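Local coordinates for diguanylate cyclase (Marinobacter aquaeolei VT8, PDB 3IGN), which probably makes the second messenger c-di-GMP from two GTP molecules, with release of diphosphate, through the GGDEF domain described here, at residues Met44-His49 with Gly88-Ile93; Gln127-Met132 with Gly162-Val167. One frame throughout, in Å; residues are numbered along the deposited sequence.

Contact 1 of 2, residues Met44-His49 with Gly88-Ile93; sequences MFDIDH and GEEFGI
The F45 ring has the CB of F91 over one face, with F45 CZ and F91 CB 3.4 Å apart, and I93 CG1 at its edge, in the plane. These residues belong to neighbouring antiparallel strands of the GGDEF domain, and segment 88-93 carries all but the first residue of the GGEEF signature, the GGDEF motif of this domain. F91 CB lies toward the rim of the F45 ring and makes a CH-pi contact 21° off the ring normal. The F91 ring meets F45 O and I47 CD1 at its edge. Its plane is tilted 15° from that of F45, but with centroids 5.2 Å apart the two rings barely overlap. F45 reaches this position because CG stands between the backbone N and the carbonyl carbon (chi1 67°); T69 and T73 of helix 59-74 touch the same ring.

F45 and F91 form a hydrogen-bonded pair: F45 N donates to F91 O at 2.8 Å, and F91 N returns a bond to F45 O. M44 with G92 and D46 with E90 are the flanking non-hydrogen-bonded pairs. Selenomethionine 44 ends with CE 4.0 Å from G92 CA.

On the sheet face bearing M44, the D46 and E90 carboxylates come close, though the placement of E90 is doubtful here; a salt bridge from K159 to D46 OD2 probably offsets the repulsion. At the end of strand 40-47, I47 N donates to E89 O at 3.3 Å, just ahead of strand 90-96, and a water bonds 2.7 Å from I47 O and 3.0 Å from E89 OE2, donating to both.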
loop_
_atom_site.group_PDB
_atom_site.type_symbol
_atom_site.label_atom_id
_atom_site.label_comp_id
_atom_site.label_asym_id
_atom_site.label_seq_id
_atom_site.Cartn_x
_atom_site.Cartn_y
_atom_site.Cartn_z
HETATM N N MSE A 44 0.899 1.254 -4.151
HETATM C CA MSE A 44 1.780 1.916 -3.197
HETATM C C MSE A 44 0.862 2.946 -2.570
HETATM O O MSE A 44 0.255 3.740 -3.285
HETATM C CB MSE A 44 2.933 2.642 -3.900
HETATM C CG MSE A 44 3.701 1.808 -4.901
HETATM SE SE MSE A 44 5.572 1.687 -4.445
HETATM C CE MSE A 44 5.340 0.549 -2.936
ATOM N N PHE A 45 0.708 2.914 -1.253
ATOM C CA PHE A 45 -0.157 3.895 -0.618
ATOM C C PHE A 45 0.409 4.420 0.690
ATOM O O PHE A 45 1.215 3.757 1.346
ATOM C CB PHE A 45 -1.591 3.350 -0.458
ATOM C CG PHE A 45 -1.741 2.201 0.514
ATOM C CD1 PHE A 45 -2.175 2.435 1.819
ATOM C CD2 PHE A 45 -1.540 0.885 0.104
ATOM C CE1 PHE A 45 -2.415 1.378 2.701
ATOM C CE2 PHE A 45 -1.775 -0.181 0.976
ATOM C CZ PHE A 45 -2.216 0.066 2.276
ATOM N N ASP A 46 -0.003 5.640 1.022
ATOM C CA ASP A 46 0.446 6.344 2.218
ATOM C C ASP A 46 -0.745 6.835 3.021
ATOM O O ASP A 46 -1.823 7.078 2.480
ATOM C CB ASP A 46 1.259 7.586 1.834
ATOM C CG ASP A 46 2.636 7.258 1.317
ATOM O OD1 ASP A 46 2.918 6.067 1.073
ATOM O OD2 ASP A 46 3.439 8.203 1.148
ATOM N N ILE A 47 -0.530 7.000 4.319
ATOM C CA ILE A 47 -1.565 7.517 5.197
ATOM C C ILE A 47 -1.504 9.030 5.000
ATOM O O ILE A 47 -0.430 9.615 5.063
ATOM C CB ILE A 47 -1.252 7.179 6.659
ATOM C CG1 ILE A 47 -1.389 5.666 6.873
ATOM C CG2 ILE A 47 -2.169 7.964 7.586
ATOM C CD1 ILE A 47 -0.496 5.122 7.974
ATOM N N ASP A 48 -2.645 9.657 4.744
ATOM C CA ASP A 48 -2.685 11.103 4.537
ATOM C C ASP A 48 -2.417 11.886 5.815
ATOM O O ASP A 48 -2.805 11.460 6.902
ATOM C CB ASP A 48 -4.047 11.532 3.981
ATOM C CG ASP A 48 -4.269 11.073 2.557
ATOM O OD1 ASP A 48 -3.318 11.164 1.762
ATOM O OD2 ASP A 48 -5.393 10.644 2.234
ATOM N N HIS A 49 -1.747 13.028 5.675
ATOM C CA HIS A 49 -1.447 13.906 6.807
ATOM C C HIS A 49 -0.877 13.179 8.023
ATOM O O HIS A 49 -1.216 13.513 9.160
ATOM C CB HIS A 49 -2.725 14.632 7.226
ATOM C CG HIS A 49 -3.464 15.252 6.084
ATOM N ND1 HIS A 49 -2.935 16.269 5.321
ATOM C CD2 HIS A 49 -4.685 14.985 5.561
ATOM C CE1 HIS A 49 -3.795 16.604 4.377
ATOM N NE2 HIS A 49 -4.867 15.839 4.501
ATOM N N GLY A 88 7.832 4.238 6.716
ATOM C CA GLY A 88 7.130 4.679 7.912
ATOM C C GLY A 88 5.623 4.619 7.800
ATOM O O GLY A 88 4.984 3.874 8.527
ATOM N N GLU A 89 5.035 5.415 6.922
ATOM C CA GLU A 89 3.590 5.361 6.767
ATOM C C GLU A 89 3.221 4.923 5.357
ATOM O O GLU A 89 2.100 5.144 4.910
ATOM C CB GLU A 89 2.953 6.712 7.062
ATOM C CG GLU A 89 3.018 7.715 5.927
ATOM C CD GLU A 89 4.208 8.608 6.003
ATOM O OE1 GLU A 89 5.223 8.204 6.593
ATOM O OE2 GLU A 89 4.140 9.725 5.461
ATOM N N GLU A 90 4.168 4.288 4.672
ATOM C CA GLU A 90 3.965 3.799 3.302
ATOM C C GLU A 90 3.786 2.283 3.237
ATOM O O GLU A 90 4.510 1.534 3.884
ATOM C CB GLU A 90 5.156 4.163 2.406
ATOM C CG GLU A 90 5.410 5.637 2.191
ATOM C CD GLU A 90 6.061 5.899 0.842
ATOM O OE1 GLU A 90 6.817 5.021 0.373
ATOM O OE2 GLU A 90 5.824 6.978 0.255
ATOM N N PHE A 91 2.831 1.841 2.423
ATOM C CA PHE A 91 2.550 0.416 2.263
ATOM C C PHE A 91 2.532 0.059 0.783
ATOM O O PHE A 91 2.337 0.918 -0.064
ATOM C CB PHE A 91 1.184 0.070 2.858
ATOM C CG PHE A 91 1.052 0.384 4.318
ATOM C CD1 PHE A 91 1.151 -0.627 5.268
ATOM C CD2 PHE A 91 0.807 1.686 4.742
ATOM C CE1 PHE A 91 1.003 -0.346 6.629
ATOM C CE2 PHE A 91 0.659 1.976 6.095
ATOM C CZ PHE A 91 0.756 0.958 7.040
ATOM N N GLY A 92 2.733 -1.218 0.483
ATOM C CA GLY A 92 2.697 -1.654 -0.899
ATOM C C GLY A 92 1.946 -2.968 -0.970
ATOM O O GLY A 92 1.905 -3.711 0.003
ATOM N N ILE A 93 1.325 -3.247 -2.111
ATOM C CA ILE A 93 0.617 -4.512 -2.289
ATOM C C ILE A 93 0.884 -5.022 -3.698
ATOM O O ILE A 93 0.841 -4.249 -4.655
ATOM C CB ILE A 93 -0.921 -4.371 -2.164
ATOM C CG1 ILE A 93 -1.308 -3.448 -1.009
ATOM C CG2 ILE A 93 -1.539 -5.738 -1.920
ATOM C CD1 ILE A 93 -2.798 -3.140 -0.982
HETATM O O HOH W 1 1.675 11.298 4.976
#

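Contact 2 of 2, residues Gln127-Met132 with Gly162-Val167; sequences QYTVSM and GRNKVV
M132 and V166 are bridged as parallel neighbours, the point where the beta-alpha-beta unit of strand 130-136, helix 144-160 and strand 166-168 closes at the border of the GGDEF-domain sheet. Two backbone bonds straddle the pair: M132 N donates to K165 O at 2.9 Å, and V167 N donates to M132 O at 2.9 Å. The side chains of M132, a selenomethionine, and V166 lie on one face, beside helix 100-115, although the modelled separation of their methyls is implausibly short and carries no weight.

Before the bridge the chains meet through side chains. T129 CG2 presses on the amide of N164, 3.4 Å from its CG, the two side chains crossing at about a right angle. N164 CG is anti to the backbone N (chi1 -174°), which brings the amide across T129 CG2. V130 O receives a CA-H...O contact from N164 CA at 3.3 Å. S131 OG sits 3.4 Å from R163 CA and also touches its CG.

A second shell fixes these groups. The D48 carboxylate binds N164 N and probably the hydroxyls of T129 and S131, tying both segments to one acidic group. R111 and E115 of helix 100-115 hold the two ends of the N164 amide, R111 at OD1 and E115 at ND2, so its flip is defined. G162 ends helix 144-160 in a Schellman motif, with positive phi (133°), and turns the chain toward the sheet. One water joins the segments, accepting from V130 N at 3.2 Å and donating to N164 OD1 at 2.7 Å.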
loop_
_atom_site.group_PDB
_atom_site.type_symbol
_atom_site.label_atom_id
_atom_site.label_comp_id
_atom_site.label_asym_id
_atom_site.label_seq_id
_atom_site.Cartn_x
_atom_site.Cartn_y
_atom_site.Cartn_z
ATOM N N GLN A 127 -9.917 10.077 12.777
ATOM C CA GLN A 127 -10.425 9.698 11.468
ATOM C C GLN A 127 -9.345 10.171 10.510
ATOM O O GLN A 127 -8.794 11.259 10.678
ATOM C CB GLN A 127 -11.768 10.365 11.175
ATOM C CG GLN A 127 -12.901 9.687 11.922
ATOM C CD GLN A 127 -14.202 10.457 11.866
ATOM O OE1 GLN A 127 -14.841 10.682 12.894
ATOM N NE2 GLN A 127 -14.606 10.859 10.664
ATOM N N TYR A 128 -9.023 9.339 9.529
ATOM C CA TYR A 128 -7.975 9.670 8.578
ATOM C C TYR A 128 -8.262 9.021 7.233
ATOM O O TYR A 128 -9.249 8.311 7.074
ATOM C CB TYR A 128 -6.625 9.170 9.105
ATOM C CG TYR A 128 -6.507 7.658 9.171
ATOM C CD1 TYR A 128 -7.225 6.913 10.110
ATOM C CD2 TYR A 128 -5.684 6.969 8.278
ATOM C CE1 TYR A 128 -7.123 5.514 10.154
ATOM C CE2 TYR A 128 -5.576 5.584 8.314
ATOM C CZ TYR A 128 -6.294 4.861 9.249
ATOM O OH TYR A 128 -6.190 3.487 9.264
ATOM N N THR A 129 -7.389 9.269 6.266
ATOM C CA THR A 129 -7.550 8.696 4.941
ATOM C C THR A 129 -6.210 8.282 4.365
ATOM O O THR A 129 -5.158 8.542 4.952
ATOM C CB THR A 129 -8.198 9.698 3.965
ATOM O OG1 THR A 129 -7.396 10.885 3.891
ATOM C CG2 THR A 129 -9.604 10.058 4.420
ATOM N N VAL A 130 -6.259 7.630 3.210
ATOM C CA VAL A 130 -5.048 7.194 2.528
ATOM C C VAL A 130 -5.113 7.621 1.073
ATOM O O VAL A 130 -6.193 7.788 0.503
ATOM C CB VAL A 130 -4.877 5.650 2.544
ATOM C CG1 VAL A 130 -4.438 5.169 3.929
ATOM C CG2 VAL A 130 -6.178 4.991 2.138
ATOM N N SER A 131 -3.940 7.811 0.486
ATOM C CA SER A 131 -3.825 8.160 -0.925
ATOM C C SER A 131 -3.222 6.890 -1.516
ATOM O O SER A 131 -2.347 6.292 -0.907
ATOM C CB SER A 131 -2.873 9.349 -1.118
ATOM O OG SER A 131 -3.502 10.566 -0.729
HETATM N N MSE A 132 -3.683 6.476 -2.689
HETATM C CA MSE A 132 -3.173 5.243 -3.284
HETATM C C MSE A 132 -2.813 5.360 -4.759
HETATM O O MSE A 132 -3.509 6.021 -5.531
HETATM C CB MSE A 132 -4.212 4.135 -3.104
HETATM C CG MSE A 132 -4.809 4.094 -1.699
HETATM SE SE MSE A 132 -6.141 2.712 -1.475
HETATM C CE MSE A 132 -7.632 3.629 -2.177
ATOM N N GLY A 162 -5.680 15.883 -4.410
ATOM C CA GLY A 162 -6.766 15.994 -3.452
ATOM C C GLY A 162 -6.736 15.015 -2.291
ATOM O O GLY A 162 -7.424 15.225 -1.296
ATOM N N ARG A 163 -5.944 13.952 -2.412
ATOM C CA ARG A 163 -5.837 12.933 -1.366
ATOM C C ARG A 163 -7.123 12.122 -1.211
ATOM O O ARG A 163 -8.107 12.375 -1.900
ATOM C CB ARG A 163 -5.449 13.578 -0.034
ATOM C CG ARG A 163 -3.990 14.020 0.016
ATOM C CD ARG A 163 -3.672 14.780 1.291
ATOM N NE ARG A 163 -2.242 14.756 1.595
ATOM C CZ ARG A 163 -1.401 15.766 1.397
ATOM N NH1 ARG A 163 -1.833 16.915 0.889
ATOM N NH2 ARG A 163 -0.119 15.621 1.706
ATOM N N ASN A 164 -7.111 11.147 -0.303
ATOM C CA ASN A 164 -8.267 10.271 -0.077
ATOM C C ASN A 164 -8.809 9.802 -1.417
ATOM O O ASN A 164 -10.010 9.883 -1.697
ATOM C CB ASN A 164 -9.360 10.994 0.719
ATOM C CG ASN A 164 -10.507 10.076 1.093
ATOM O OD1 ASN A 164 -10.322 8.865 1.246
ATOM N ND2 ASN A 164 -11.698 10.648 1.258
ATOM N N LYS A 165 -7.904 9.285 -2.239
ATOM C CA LYS A 165 -8.259 8.842 -3.575
ATOM C C LYS A 165 -7.279 7.823 -4.125
ATOM O O LYS A 165 -6.179 7.648 -3.600
ATOM C CB LYS A 165 -8.275 10.043 -4.513
ATOM C CG LYS A 165 -7.019 10.910 -4.350
ATOM C CD LYS A 165 -6.816 11.864 -5.509
ATOM C CE LYS A 165 -8.113 12.480 -5.955
ATOM N NZ LYS A 165 -8.093 12.643 -7.431
ATOM N N VAL A 166 -7.696 7.176 -5.209
ATOM C CA VAL A 166 -6.891 6.171 -5.889
ATOM C C VAL A 166 -6.578 6.686 -7.282
ATOM O O VAL A 166 -7.481 7.116 -8.002
ATOM C CB VAL A 166 -7.666 4.854 -6.089
ATOM C CG1 VAL A 166 -6.729 3.772 -6.616
ATOM C CG2 VAL A 166 -8.331 4.437 -4.825
ATOM N N VAL A 167 -5.308 6.632 -7.673
ATOM C CA VAL A 167 -4.925 7.073 -9.006
ATOM C C VAL A 167 -4.232 5.934 -9.729
ATOM O O VAL A 167 -3.373 5.269 -9.162
ATOM C CB VAL A 167 -3.962 8.285 -8.967
ATOM C CG1 VAL A 167 -3.322 8.481 -10.349
ATOM C CG2 VAL A 167 -4.727 9.543 -8.576
HETATM O O HOH W 2 -9.370 6.899 2.888
#

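Contacts 1 and 2 follow one another along the chain and share one sheet, their centres 10 Å apart, because strands 40-47 and 130-136 are neighbours. D48, just past strand 40-47, joins them: its OD1 lies 2.6 Å from S131 OG and its OD2 2.6 Å from T129 OG1, both probable hydrogen bonds. F45 CB packs 3.1 Å from S131 O, where strand 40-47 lies against strand 130-136. The bound c-di-GMP lies nearer contact 1: the I93 side chain is about 7 Å from it and about 4 Å from that of D81, whereas the M132 side chain of contact 2 is about 11 Å from the ligand. R78 and D81 fit the RxxD pattern, consistent with a product-inhibition site.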